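Local coordinates for adenine phosphoribosyltransferase, putative (Trypanosoma brucei brucei, PDB 5VN4), which probably catalyses transfer of the 5-phosphoribosyl group from 5-phospho-alpha-D-ribose 1-diphosphate to adenine, giving AMP and diphosphate in purine salvage, at residues Ile157-Asp171 with Leu189-Tyr203. Residues are numbered along the deposited sequence; the frame is centred on the assembly and turned at random.
Sequences IATGGTMLAGVQLVD and LKGTQPAHTFAGGRY. With HSX (5-O-phosphono-alpha-D-ribofuranose), chain D.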
ATOM      1  N   ILE A 157     -14.568  -3.435  -4.009  1.00  8.99           N
ATOM      2  CA  ILE A 157     -15.011  -4.438  -4.974  1.00  9.62           C
ATOM      3  C   ILE A 157     -16.187  -3.840  -5.731  1.00  9.47           C
ATOM      4  O   ILE A 157     -17.226  -3.527  -5.132  1.00 10.13           O
ATOM      5  CB  ILE A 157     -15.379  -5.772  -4.307  1.00 10.43           C
ATOM      6  CG1 ILE A 157     -14.163  -6.346  -3.558  1.00 12.56           C
ATOM      7  CG2 ILE A 157     -15.869  -6.757  -5.376  1.00 10.72           C
ATOM      8  CD1 ILE A 157     -14.449  -7.540  -2.717  1.00 13.55           C
ATOM      9  N   ALA A 158     -16.000  -3.635  -7.038  1.00  9.77           N
ATOM     10  CA  ALA A 158     -17.007  -3.008  -7.877  1.00 10.53           C
ATOM     11  C   ALA A 158     -17.474  -4.062  -8.872  1.00 10.55           C
ATOM     12  O   ALA A 158     -18.325  -4.897  -8.522  1.00 10.85           O
ATOM     13  CB  ALA A 158     -16.453  -1.717  -8.495  1.00 11.60           C
ATOM     14  N   THR A 159     -16.935  -4.097 -10.094  1.00 10.35           N
ATOM     15  CA  THR A 159     -17.316  -5.142 -11.040  1.00 10.78           C
ATOM     16  C   THR A 159     -16.759  -6.508 -10.661  1.00 10.93           C
ATOM     17  O   THR A 159     -17.238  -7.522 -11.185  1.00 12.20           O
ATOM     18  CB  THR A 159     -16.815  -4.820 -12.448  1.00 11.50           C
ATOM     19  OG1 THR A 159     -15.378  -4.888 -12.482  1.00 12.54           O
ATOM     20  CG2 THR A 159     -17.290  -3.465 -12.911  1.00 12.83           C
ATOM     21  N   GLY A 160     -15.750  -6.574  -9.795  1.00 10.92           N
ATOM     22  CA  GLY A 160     -15.107  -7.837  -9.506  1.00 10.90           C
ATOM     23  C   GLY A 160     -14.062  -8.255 -10.514  1.00 10.20           C
ATOM     24  O   GLY A 160     -13.505  -9.357 -10.383  1.00 10.95           O
ATOM     25  N   GLY A 161     -13.754  -7.408 -11.497  1.00 10.86           N
ATOM     26  CA  GLY A 161     -12.691  -7.737 -12.436  1.00 11.55           C
ATOM     27  C   GLY A 161     -11.331  -7.860 -11.773  1.00 11.35           C
ATOM     28  O   GLY A 161     -10.557  -8.768 -12.082  1.00 11.54           O
ATOM     29  N   THR A 162     -11.017  -6.954 -10.854  1.00 10.97           N
ATOM     30  CA  THR A 162      -9.733  -7.050 -10.168  1.00 10.70           C
ATOM     31  C   THR A 162      -9.663  -8.329  -9.346  1.00 10.40           C
ATOM     32  O   THR A 162      -8.670  -9.064  -9.405  1.00 11.40           O
ATOM     33  CB  THR A 162      -9.499  -5.808  -9.302  1.00 10.83           C
ATOM     34  OG1 THR A 162      -9.577  -4.639 -10.133  1.00 11.84           O
ATOM     35  CG2 THR A 162      -8.122  -5.866  -8.619  1.00 12.03           C
ATOM     36  N   MET A 163     -10.726  -8.631  -8.600  1.00 10.39           N
ATOM     37  CA  MET A 163     -10.737  -9.865  -7.819  1.00 10.72           C
ATOM     38  C   MET A 163     -10.574 -11.092  -8.705  1.00 10.53           C
ATOM     39  O   MET A 163      -9.893 -12.048  -8.318  1.00 12.30           O
ATOM     40  CB  MET A 163     -11.993  -9.970  -6.950  1.00 11.79           C
ATOM     41  CG  MET A 163     -11.888  -9.242  -5.625  1.00 13.24           C
ATOM     42  SD  MET A 163     -10.602  -9.956  -4.572  1.00 13.74           S
ATOM     43  CE  MET A 163     -10.442  -8.589  -3.398  1.00 15.33           C
ATOM     44  N   LEU A 164     -11.185 -11.085  -9.898  1.00 11.19           N
ATOM     45  CA  LEU A 164     -11.024 -12.203 -10.822  1.00 12.16           C
ATOM     46  C   LEU A 164      -9.555 -12.436 -11.158  1.00 12.58           C
ATOM     47  O   LEU A 164      -9.100 -13.584 -11.217  1.00 12.45           O
ATOM     48  CB  LEU A 164     -11.832 -11.941 -12.096  1.00 12.23           C
ATOM     49  CG  LEU A 164     -11.637 -12.965 -13.218  1.00 14.10           C
ATOM     50  CD1 LEU A 164     -12.081 -14.367 -12.781  1.00 15.41           C
ATOM     51  CD2 LEU A 164     -12.364 -12.537 -14.495  1.00 15.53           C
ATOM     52  N   ALA A 165      -8.800 -11.361 -11.389  1.00 12.17           N
ATOM     53  CA  ALA A 165      -7.376 -11.508 -11.659  1.00 12.26           C
ATOM     54  C   ALA A 165      -6.662 -12.172 -10.484  1.00 11.51           C
ATOM     55  O   ALA A 165      -5.801 -13.040 -10.676  1.00 12.89           O
ATOM     56  CB  ALA A 165      -6.770 -10.142 -11.972  1.00 13.32           C
ATOM     57  N   GLY A 166      -7.022 -11.791  -9.255  1.00 12.53           N
ATOM     58  CA  GLY A 166      -6.444 -12.447  -8.095  1.00 13.45           C
ATOM     59  C   GLY A 166      -6.840 -13.906  -7.999  1.00 12.47           C
ATOM     60  O   GLY A 166      -6.004 -14.758  -7.685  1.00 13.55           O
ATOM     61  N   VAL A 167      -8.110 -14.216  -8.292  1.00 12.70           N
ATOM     62  CA  VAL A 167      -8.562 -15.608  -8.288  1.00 12.95           C
ATOM     63  C   VAL A 167      -7.769 -16.435  -9.290  1.00 13.27           C
ATOM     64  O   VAL A 167      -7.372 -17.568  -9.001  1.00 14.01           O
ATOM     65  CB  VAL A 167     -10.082 -15.685  -8.551  1.00 13.55           C
ATOM     66  CG1 VAL A 167     -10.536 -17.137  -8.736  1.00 15.19           C
ATOM     67  CG2 VAL A 167     -10.861 -15.029  -7.418  1.00 14.83           C
ATOM     68  N   GLN A 168      -7.513 -15.879 -10.478  1.00 13.09           N
ATOM     69  CA  GLN A 168      -6.713 -16.590 -11.476  1.00 13.18           C
ATOM     70  C   GLN A 168      -5.321 -16.911 -10.947  1.00 13.37           C
ATOM     71  O   GLN A 168      -4.801 -18.011 -11.173  1.00 14.28           O
ATOM     72  CB  GLN A 168      -6.631 -15.769 -12.764  1.00 13.44           C
ATOM     73  CG  GLN A 168      -7.970 -15.673 -13.474  1.00 13.82           C
ATOM     74  CD  GLN A 168      -8.018 -14.624 -14.568  1.00 15.60           C
ATOM     75  OE1 GLN A 168      -7.158 -13.752 -14.648  1.00 17.73           O
ATOM     76  NE2 GLN A 168      -9.051 -14.699 -15.418  1.00 16.59           N
ATOM     77  N   LEU A 169      -4.707 -15.975 -10.216  1.00 12.81           N
ATOM     78  CA  LEU A 169      -3.367 -16.199  -9.682  1.00 13.20           C
ATOM     79  C   LEU A 169      -3.379 -17.213  -8.540  1.00 13.31           C
ATOM     80  O   LEU A 169      -2.460 -18.035  -8.428  1.00 14.75           O
ATOM     81  CB  LEU A 169      -2.766 -14.868  -9.236  1.00 13.25           C
ATOM     82  CG  LEU A 169      -2.524 -13.856 -10.358  1.00 13.90           C
ATOM     83  CD1 LEU A 169      -2.150 -12.496  -9.770  1.00 14.41           C
ATOM     84  CD2 LEU A 169      -1.442 -14.343 -11.327  1.00 14.88           C
ATOM     85  N   VAL A 170      -4.403 -17.170  -7.682  1.00 13.56           N
ATOM     86  CA  VAL A 170      -4.540 -18.184  -6.637  1.00 13.37           C
ATOM     87  C   VAL A 170      -4.719 -19.558  -7.268  1.00 13.64           C
ATOM     88  O   VAL A 170      -4.080 -20.540  -6.864  1.00 15.01           O
ATOM     89  CB  VAL A 170      -5.712 -17.823  -5.703  1.00 13.84           C
ATOM     90  CG1 VAL A 170      -6.004 -18.962  -4.738  1.00 15.08           C
ATOM     91  CG2 VAL A 170      -5.418 -16.532  -4.955  1.00 14.10           C
ATOM     92  N   ASP A 171      -5.581 -19.633  -8.281  1.00 14.33           N
ATOM     93  CA  ASP A 171      -5.837 -20.869  -9.006  1.00 14.68           C
ATOM     94  C   ASP A 171      -4.571 -21.402  -9.668  1.00 14.56           C
ATOM     95  O   ASP A 171      -4.372 -22.622  -9.751  1.00 15.87           O
ATOM     96  CB  ASP A 171      -6.924 -20.589 -10.048  1.00 14.76           C
ATOM     97  CG  ASP A 171      -7.359 -21.824 -10.787  1.00 16.90           C
ATOM     98  OD1 ASP A 171      -8.102 -22.632 -10.189  1.00 17.31           O
ATOM     99  OD2 ASP A 171      -6.976 -21.970 -11.966  1.00 19.04           O
ATOM    100  N   LEU A 189     -23.388  -3.876  -8.600  1.00 12.31           N
ATOM    101  CA  LEU A 189     -22.550  -4.355  -9.692  1.00 12.62           C
ATOM    102  C   LEU A 189     -22.310  -5.859  -9.650  1.00 12.77           C
ATOM    103  O   LEU A 189     -21.696  -6.397 -10.578  1.00 13.74           O
ATOM    104  CB  LEU A 189     -21.211  -3.600  -9.723  1.00 13.12           C
ATOM    105  CG  LEU A 189     -21.324  -2.088  -9.969  1.00 14.63           C
ATOM    106  CD1 LEU A 189     -19.956  -1.431  -9.865  1.00 14.09           C
ATOM    107  CD2 LEU A 189     -21.947  -1.789 -11.324  1.00 15.46           C
ATOM    108  N   LYS A 190     -22.766  -6.544  -8.600  1.00 12.72           N
ATOM    109  CA  LYS A 190     -22.687  -8.002  -8.515  0.67 12.91           C
ATOM    110  C   LYS A 190     -21.267  -8.503  -8.794  1.00 12.09           C
ATOM    111  O   LYS A 190     -21.037  -9.391  -9.620  1.00 12.87           O
ATOM    112  CB  LYS A 190     -23.736  -8.665  -9.412  0.67 15.78           C
ATOM    113  CG  LYS A 190     -25.164  -8.254  -9.057  0.67 18.23           C
ATOM    114  CD  LYS A 190     -26.201  -8.935  -9.939  0.67 20.59           C
ATOM    115  CE  LYS A 190     -27.604  -8.448  -9.603  0.67 21.65           C
ATOM    116  NZ  LYS A 190     -27.958  -8.688  -8.172  0.67 22.01           N
ATOM    117  N   GLY A 191     -20.304  -7.918  -8.080  1.00 11.48           N
ATOM    118  CA  GLY A 191     -18.890  -8.214  -8.273  1.00 11.56           C
ATOM    119  C   GLY A 191     -18.456  -9.593  -7.829  1.00 11.38           C
ATOM    120  O   GLY A 191     -17.320  -9.980  -8.114  1.00 11.17           O
ATOM    121  N   THR A 192     -19.323 -10.344  -7.148  1.00 11.15           N
ATOM    122  CA  THR A 192     -19.056 -11.756  -6.900  1.00 11.16           C
ATOM    123  C   THR A 192     -19.086 -12.578  -8.178  1.00 12.06           C
ATOM    124  O   THR A 192     -18.466 -13.642  -8.227  1.00 13.45           O
ATOM    125  CB  THR A 192     -20.157 -12.315  -5.990  1.00 12.30           C
ATOM    126  OG1 THR A 192     -21.414 -11.758  -6.402  1.00 13.27           O
ATOM    127  CG2 THR A 192     -19.916 -11.977  -4.510  1.00 13.82           C
ATOM    128  N   GLN A 193     -19.797 -12.119  -9.209  1.00 13.49           N
ATOM    129  CA  GLN A 193     -20.079 -12.991 -10.349  0.55 14.64           C
ATOM    130  C   GLN A 193     -18.835 -13.501 -11.059  1.00 14.31           C
ATOM    131  O   GLN A 193     -18.756 -14.715 -11.316  1.00 14.86           O
ATOM    132  CB  GLN A 193     -21.073 -12.336 -11.310  0.55 15.97           C
ATOM    133  CG  GLN A 193     -21.303 -13.154 -12.573  0.55 18.19           C
ATOM    134  CD  GLN A 193     -22.094 -12.391 -13.613  0.55 19.30           C
ATOM    135  OE1 GLN A 193     -22.780 -11.418 -13.296  0.55 20.80           O
ATOM    136  NE2 GLN A 193     -21.998 -12.821 -14.865  0.55 18.79           N
ATOM    137  N   PRO A 194     -17.849 -12.665 -11.420  1.00 13.76           N
ATOM    138  CA  PRO A 194     -16.687 -13.216 -12.144  1.00 13.57           C
ATOM    139  C   PRO A 194     -15.951 -14.290 -11.359  1.00 13.80           C
ATOM    140  O   PRO A 194     -15.711 -15.382 -11.888  1.00 15.21           O
ATOM    141  CB  PRO A 194     -15.839 -11.972 -12.449  1.00 14.37           C
ATOM    142  CG  PRO A 194     -16.814 -10.829 -12.411  1.00 14.60           C
ATOM    143  CD  PRO A 194     -17.786 -11.190 -11.332  1.00 14.06           C
ATOM    144  N   ALA A 195     -15.640 -14.030 -10.086  1.00 13.44           N
ATOM    145  CA  ALA A 195     -14.940 -15.017  -9.269  1.00 14.05           C
ATOM    146  C   ALA A 195     -15.771 -16.278  -9.088  1.00 14.61           C
ATOM    147  O   ALA A 195     -15.225 -17.388  -9.067  1.00 14.96           O
ATOM    148  CB  ALA A 195     -14.601 -14.412  -7.907  1.00 13.88           C
ATOM    149  N   HIS A 196     -17.091 -16.130  -8.937  1.00 13.76           N
ATOM    150  CA  HIS A 196     -17.956 -17.269  -8.647  1.00 13.84           C
ATOM    151  C   HIS A 196     -18.312 -18.085  -9.878  1.00 15.26           C
ATOM    152  O   HIS A 196     -18.867 -19.180  -9.731  1.00 17.97           O
ATOM    153  CB  HIS A 196     -19.243 -16.814  -7.963  1.00 14.36           C
ATOM    154  CG  HIS A 196     -19.055 -16.427  -6.532  1.00 14.07           C
ATOM    155  ND1 HIS A 196     -20.045 -15.821  -5.790  1.00 16.25           N
ATOM    156  CD2 HIS A 196     -17.990 -16.555  -5.706  1.00 14.39           C
ATOM    157  CE1 HIS A 196     -19.598 -15.593  -4.567  1.00 15.83           C
ATOM    158  NE2 HIS A 196     -18.354 -16.030  -4.489  1.00 15.34           N
ATOM    159  N   THR A 197     -18.017 -17.593 -11.074  1.00 15.80           N
ATOM    160  CA  THR A 197     -18.307 -18.345 -12.284  1.00 16.75           C
ATOM    161  C   THR A 197     -17.049 -18.772 -13.028  1.00 16.63           C
ATOM    162  O   THR A 197     -17.130 -19.649 -13.893  1.00 18.31           O
ATOM    163  CB  THR A 197     -19.289 -17.582 -13.195  1.00 19.62           C
ATOM    164  OG1 THR A 197     -18.740 -16.323 -13.572  1.00 20.33           O
ATOM    165  CG2 THR A 197     -20.614 -17.336 -12.480  1.00 20.33           C
ATOM    166  N   PHE A 198     -15.888 -18.218 -12.669  1.00 16.07           N
ATOM    167  CA  PHE A 198     -14.607 -18.645 -13.226  1.00 16.09           C
ATOM    168  C   PHE A 198     -14.423 -20.154 -13.088  1.00 17.86           C
ATOM    169  O   PHE A 198     -14.776 -20.751 -12.067  1.00 18.21           O
ATOM    170  CB  PHE A 198     -13.474 -17.926 -12.476  1.00 15.58           C
ATOM    171  CG  PHE A 198     -12.089 -18.384 -12.863  1.00 15.99           C
ATOM    172  CD1 PHE A 198     -11.592 -18.133 -14.131  1.00 16.74           C
ATOM    173  CD2 PHE A 198     -11.286 -19.057 -11.959  1.00 16.82           C
ATOM    174  CE1 PHE A 198     -10.319 -18.550 -14.493  1.00 17.78           C
ATOM    175  CE2 PHE A 198     -10.000 -19.477 -12.311  1.00 18.43           C
ATOM    176  CZ  PHE A 198      -9.520 -19.225 -13.580  1.00 18.52           C
ATOM    177  N   ALA A 199     -13.862 -20.771 -14.131  1.00 18.84           N
ATOM    178  CA  ALA A 199     -13.503 -22.190 -14.100  1.00 21.66           C
ATOM    179  C   ALA A 199     -14.692 -23.062 -13.704  1.00 23.66           C
ATOM    180  O   ALA A 199     -14.584 -23.959 -12.862  1.00 24.78           O
ATOM    181  CB  ALA A 199     -12.286 -22.450 -13.208  1.00 22.62           C
ATOM    182  N   GLY A 200     -15.846 -22.767 -14.291  1.00 23.41           N
ATOM    183  CA  GLY A 200     -17.038 -23.568 -14.060  1.00 23.63           C
ATOM    184  C   GLY A 200     -17.564 -23.527 -12.643  1.00 23.44           C
ATOM    185  O   GLY A 200     -18.239 -24.469 -12.215  1.00 25.25           O
ATOM    186  N   GLY A 201     -17.283 -22.459 -11.899  1.00 20.80           N
ATOM    187  CA  GLY A 201     -17.795 -22.329 -10.549  1.00 20.65           C
ATOM    188  C   GLY A 201     -16.901 -22.881  -9.466  1.00 19.95           C
ATOM    189  O   GLY A 201     -17.368 -23.063  -8.335  1.00 20.96           O
ATOM    190  N   ARG A 202     -15.624 -23.142  -9.777  1.00 19.01           N
ATOM    191  CA  ARG A 202     -14.667 -23.680  -8.812  1.00 19.25           C
ATOM    192  C   ARG A 202     -14.617 -22.888  -7.506  1.00 18.73           C
ATOM    193  O   ARG A 202     -14.349 -23.466  -6.444  1.00 20.02           O
ATOM    194  CB  ARG A 202     -13.282 -23.727  -9.467  1.00 20.62           C
ATOM    195  CG  ARG A 202     -12.151 -24.317  -8.618  1.00 21.56           C
ATOM    196  CD  ARG A 202     -10.870 -24.450  -9.447  1.00 21.98           C
ATOM    197  NE  ARG A 202     -11.077 -25.369 -10.568  1.00 22.53           N
ATOM    198  CZ  ARG A 202     -10.358 -25.379 -11.686  1.00 22.83           C
ATOM    199  NH1 ARG A 202      -9.358 -24.524 -11.853  1.00 22.16           N
ATOM    200  NH2 ARG A 202     -10.643 -26.254 -12.642  1.00 24.13           N
ATOM    201  N   TYR A 203     -14.864 -21.577  -7.554  1.00 16.75           N
ATOM    202  CA  TYR A 203     -14.758 -20.721  -6.378  1.00 16.18           C
ATOM    203  C   TYR A 203     -16.102 -20.163  -5.915  1.00 15.61           C
ATOM    204  O   TYR A 203     -16.138 -19.165  -5.193  1.00 15.11           O
ATOM    205  CB  TYR A 203     -13.724 -19.616  -6.622  1.00 15.74           C
ATOM    206  CG  TYR A 203     -12.360 -20.216  -6.921  1.00 14.77           C
ATOM    207  CD1 TYR A 203     -11.528 -20.662  -5.894  1.00 15.63           C
ATOM    208  CD2 TYR A 203     -11.932 -20.396  -8.234  1.00 14.93           C
ATOM    209  CE1 TYR A 203     -10.295 -21.256  -6.172  1.00 16.44           C
ATOM    210  CE2 TYR A 203     -10.710 -20.964  -8.516  1.00 16.26           C
ATOM    211  CZ  TYR A 203      -9.897 -21.395  -7.489  1.00 16.61           C
ATOM    212  OH  TYR A 203      -8.686 -21.981  -7.795  1.00 17.58           O
TER
HETATM  213  C1  HSX D 302      -9.684   0.078  -8.051  1.00 11.62           C
HETATM  214  O4  HSX D 302     -10.451  -0.863  -8.822  1.00 13.04           O
HETATM  215  C2  HSX D 302      -9.831  -0.427  -6.628  1.00 12.01           C
HETATM  216  O2  HSX D 302      -8.763   0.025  -5.785  1.00 11.74           O
HETATM  217  C3  HSX D 302      -9.863  -1.929  -6.811  1.00 11.37           C
HETATM  218  O3  HSX D 302      -8.538  -2.453  -7.023  1.00 12.36           O
HETATM  219  C4  HSX D 302     -10.643  -2.084  -8.108  1.00 11.45           C
HETATM  220  C5  HSX D 302     -12.133  -2.343  -7.879  1.00 11.55           C
HETATM  221  O5  HSX D 302     -12.846  -2.304  -9.118  1.00 11.21           O
HETATM  222  P'  HSX D 302     -13.344  -3.662  -9.850  1.00 10.96           P
HETATM  223  O1X HSX D 302     -12.141  -4.349 -10.469  1.00 11.63           O
HETATM  224  O2X HSX D 302     -14.028  -4.498  -8.803  1.00 10.66           O
HETATM  225  O3X HSX D 302     -14.313  -3.129 -10.887  1.00 11.17           O
HETATM  226  O1  HSX D 302      -8.312   0.031  -8.462  1.00 13.43           O
HETATM  227  O   HOH W   1     -19.801  -5.633  -6.380  1.00 10.67           O
HETATM  228  O   HOH W   2     -15.091 -11.360  -8.972  1.00 11.49           O
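Val167 CG1 lies over one face of the Tyr203 ring, 4.0 Å from its centroid, and Arg202 CG against the opposite face, toward the rim, while Asp171 OD1 meets the same ring at its edge. The methyl also touches Phe198 CD2, and Val167 CG2 rests on Ala195 CB. At the edge of the Phe198 ring stands the Asp171 carboxylate, its plane almost perpendicular to the ring; Gln168 CG makes an off-centre CH-pi contact, and Ala199 CB covers part of one face. Ala199 CB also sits over the centre of the Arg202 guanidinium, whose edge faces Asp171. With CG anti to the backbone N (chi1 -175°), Asp171 reaches across to two donors. Its OD1 takes Tyr203 OH on the anti lone pair at 2.5 Å and Arg202 NH1 on the syn lone pair at 2.8 Å, the latter a salt bridge with carboxylate and guanidinium nearly coplanar; OD2 pairs with Lys240 of the second subunit. Two cationic partners probably favour the ionised carboxylate.

Toward the N-terminal end of helix 161-171, Leu164 CD1 packs on Phe198 CB. Beyond it the chains close to backbone contact: Gly160 and Gly191 CA atoms are 4.0 Å apart. One water joins Gly160 O, Gly191 O and Ala195 N; another links Ala158 O to Gly191 N. On the ligand side, the amides of Ala158, Thr159, Gly160 and Thr162, with both threonine hydroxyls, grip the 5-phosphate of the bound ribose phosphate. This is the phosphate-binding loop and following helix of the type I phosphoribosyltransferase fold, flanked by helix 192-197 running nearly parallel.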